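Local coordinates for KLLA0B12012p (Kluyveromyces lactis, PDB 6Y3P), which probably binds ATP through its C-terminal ATP-grasp domain, of the tubulin-tyrosine ligase family, and is a direct partner of the mRNA decapping enzyme Dcp2, at residues A8-T13 with V35-L41. Residue numbers count along the deposited sequence, not the author numbering.
Sequences AQIVLT and VPVSRSL. With SO4 (sulfate ion), chain E.
Strands 8-12 and 37-38, within segments 8-13 and 35-41, run parallel as neighbours in a four-stranded sheet, joined through helix 21-31 as a beta-alpha-beta unit. Ile10 pairs with Val37 (CA-CA 4.8 Å) and Val11 with Ser38 (4.7 Å). Ile10 bridges two residues of the neighbouring segment, its N donating to Pro36 O (3.0 Å) and its O accepting from Ser38 N (2.7 Å); Leu12 N then reaches Ser38 O (2.7 Å). Past Ser38, the backbone of Arg39 (phi/psi -103/8) breaks from extended conformation. On the helix-covered face, Ile10 (mt) sets CD1 3.6 Å from Val35 CG1 and CG2 4.1 Å from Val37 CG2, with Phe28 packing on Ile10. On the face of Val11 and Ser38, Val11 CG1 lies 3.9 Å from Leu41 CD1. At the outer margin, a sulfate, probably from the crystallisation liquor, accepts at O1 from Arg39 N (2.8 Å) and NE (3.2 Å). Strand 37-38 is outermost in this sheet: backbone bonds and aliphatic contacts fasten it to 8-12, while polar groups just past it can hold an anion.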
loop_
_atom_site.group_PDB
_atom_site.type_symbol
_atom_site.label_atom_id
_atom_site.label_comp_id
_atom_site.label_asym_id
_atom_site.label_seq_id
_atom_site.Cartn_x
_atom_site.Cartn_y
_atom_site.Cartn_z
ATOM N N ALA A 8 -26.176 9.672 18.678
ATOM C CA ALA A 8 -25.052 9.723 17.765
ATOM C C ALA A 8 -24.100 10.888 18.058
ATOM O O ALA A 8 -24.527 11.945 18.540
ATOM C CB ALA A 8 -25.585 9.820 16.355
ATOM N N GLN A 9 -22.804 10.677 17.746
ATOM C CA GLN A 9 -21.703 11.614 17.964
ATOM C C GLN A 9 -20.538 11.309 16.993
ATOM O O GLN A 9 -20.271 10.143 16.725
ATOM C CB GLN A 9 -21.258 11.464 19.424
ATOM C CG GLN A 9 -20.182 12.408 19.897
ATOM C CD GLN A 9 -20.029 12.259 21.383
ATOM O OE1 GLN A 9 -19.841 11.151 21.915
ATOM N NE2 GLN A 9 -20.141 13.379 22.084
ATOM N N ILE A 10 -19.877 12.362 16.453
ATOM C CA ILE A 10 -18.719 12.287 15.551
ATOM C C ILE A 10 -17.602 13.121 16.181
ATOM O O ILE A 10 -17.816 14.296 16.442
ATOM C CB ILE A 10 -19.034 12.720 14.075
ATOM C CG1 ILE A 10 -19.843 11.645 13.324
ATOM C CG2 ILE A 10 -17.739 13.030 13.278
ATOM C CD1 ILE A 10 -20.654 12.169 12.106
ATOM N N VAL A 11 -16.414 12.517 16.396
ATOM C CA VAL A 11 -15.231 13.153 16.997
ATOM C C VAL A 11 -14.113 13.243 15.940
ATOM O O VAL A 11 -13.659 12.219 15.432
ATOM C CB VAL A 11 -14.745 12.416 18.288
ATOM C CG1 VAL A 11 -13.556 13.128 18.920
ATOM C CG2 VAL A 11 -15.867 12.240 19.309
ATOM N N LEU A 12 -13.679 14.460 15.613
ATOM C CA LEU A 12 -12.630 14.731 14.622
ATOM C C LEU A 12 -11.464 15.410 15.332
ATOM O O LEU A 12 -11.485 16.621 15.499
ATOM C CB LEU A 12 -13.207 15.620 13.501
ATOM C CG LEU A 12 -12.366 15.868 12.229
ATOM C CD1 LEU A 12 -11.936 14.554 11.555
ATOM C CD2 LEU A 12 -13.154 16.727 11.235
ATOM N N THR A 13 -10.482 14.613 15.788
ATOM C CA THR A 13 -9.307 15.059 16.568
ATOM C C THR A 13 -8.097 15.439 15.701
ATOM O O THR A 13 -7.037 15.800 16.223
ATOM C CB THR A 13 -8.929 14.023 17.637
ATOM O OG1 THR A 13 -8.575 12.792 17.004
ATOM C CG2 THR A 13 -10.037 13.810 18.654
ATOM N N VAL A 35 -25.895 14.385 13.051
ATOM C CA VAL A 35 -24.867 13.950 13.992
ATOM C C VAL A 35 -23.879 15.095 14.305
ATOM O O VAL A 35 -23.208 15.580 13.391
ATOM C CB VAL A 35 -24.166 12.648 13.563
ATOM C CG1 VAL A 35 -23.205 12.178 14.638
ATOM C CG2 VAL A 35 -25.185 11.558 13.228
ATOM N N PRO A 36 -23.776 15.544 15.579
ATOM C CA PRO A 36 -22.841 16.651 15.883
ATOM C C PRO A 36 -21.352 16.283 15.778
ATOM O O PRO A 36 -20.963 15.179 16.135
ATOM C CB PRO A 36 -23.247 17.082 17.295
ATOM C CG PRO A 36 -23.862 15.856 17.900
ATOM C CD PRO A 36 -24.513 15.097 16.780
ATOM N N VAL A 37 -20.532 17.204 15.250
ATOM C CA VAL A 37 -19.075 17.028 15.115
ATOM C C VAL A 37 -18.355 17.715 16.302
ATOM O O VAL A 37 -18.600 18.888 16.593
ATOM C CB VAL A 37 -18.539 17.490 13.737
ATOM C CG1 VAL A 37 -17.025 17.321 13.636
ATOM C CG2 VAL A 37 -19.232 16.746 12.605
ATOM N N SER A 38 -17.515 16.957 17.007
ATOM C CA SER A 38 -16.728 17.413 18.153
ATOM C C SER A 38 -15.247 17.217 17.820
ATOM O O SER A 38 -14.913 16.302 17.074
ATOM C CB SER A 38 -17.084 16.608 19.391
ATOM O OG SER A 38 -16.322 17.044 20.503
ATOM N N ARG A 39 -14.369 18.082 18.342
ATOM C CA ARG A 39 -12.924 18.012 18.100
ATOM C C ARG A 39 -12.193 17.426 19.316
ATOM O O ARG A 39 -10.961 17.393 19.360
ATOM C CB ARG A 39 -12.383 19.398 17.718
ATOM C CG ARG A 39 -12.806 19.850 16.312
ATOM C CD ARG A 39 -12.567 21.332 16.048
ATOM N NE ARG A 39 -13.275 22.181 17.013
ATOM C CZ ARG A 39 -13.412 23.501 16.911
ATOM N NH1 ARG A 39 -12.911 24.150 15.863
ATOM N NH2 ARG A 39 -14.068 24.180 17.846
ATOM N N SER A 40 -12.967 16.943 20.286
ATOM C CA SER A 40 -12.454 16.373 21.526
ATOM C C SER A 40 -13.253 15.138 21.962
ATOM O O SER A 40 -14.486 15.166 22.074
ATOM C CB SER A 40 -12.434 17.428 22.638
ATOM O OG SER A 40 -12.004 16.904 23.886
ATOM N N LEU A 41 -12.525 14.074 22.244
ATOM C CA LEU A 41 -13.060 12.813 22.703
ATOM C C LEU A 41 -13.596 12.988 24.135
ATOM O O LEU A 41 -12.866 13.465 25.012
ATOM C CB LEU A 41 -11.923 11.797 22.665
ATOM C CG LEU A 41 -12.286 10.339 22.556
ATOM C CD1 LEU A 41 -12.965 10.023 21.206
ATOM C CD2 LEU A 41 -11.034 9.479 22.763
HETATM S S SO4 E . -15.542 21.031 19.986
HETATM O O1 SO4 E . -15.535 20.610 18.588
HETATM O O2 SO4 E . -15.822 19.886 20.858
HETATM O O3 SO4 E . -14.220 21.569 20.361
HETATM O O4 SO4 E . -16.594 22.053 20.114
#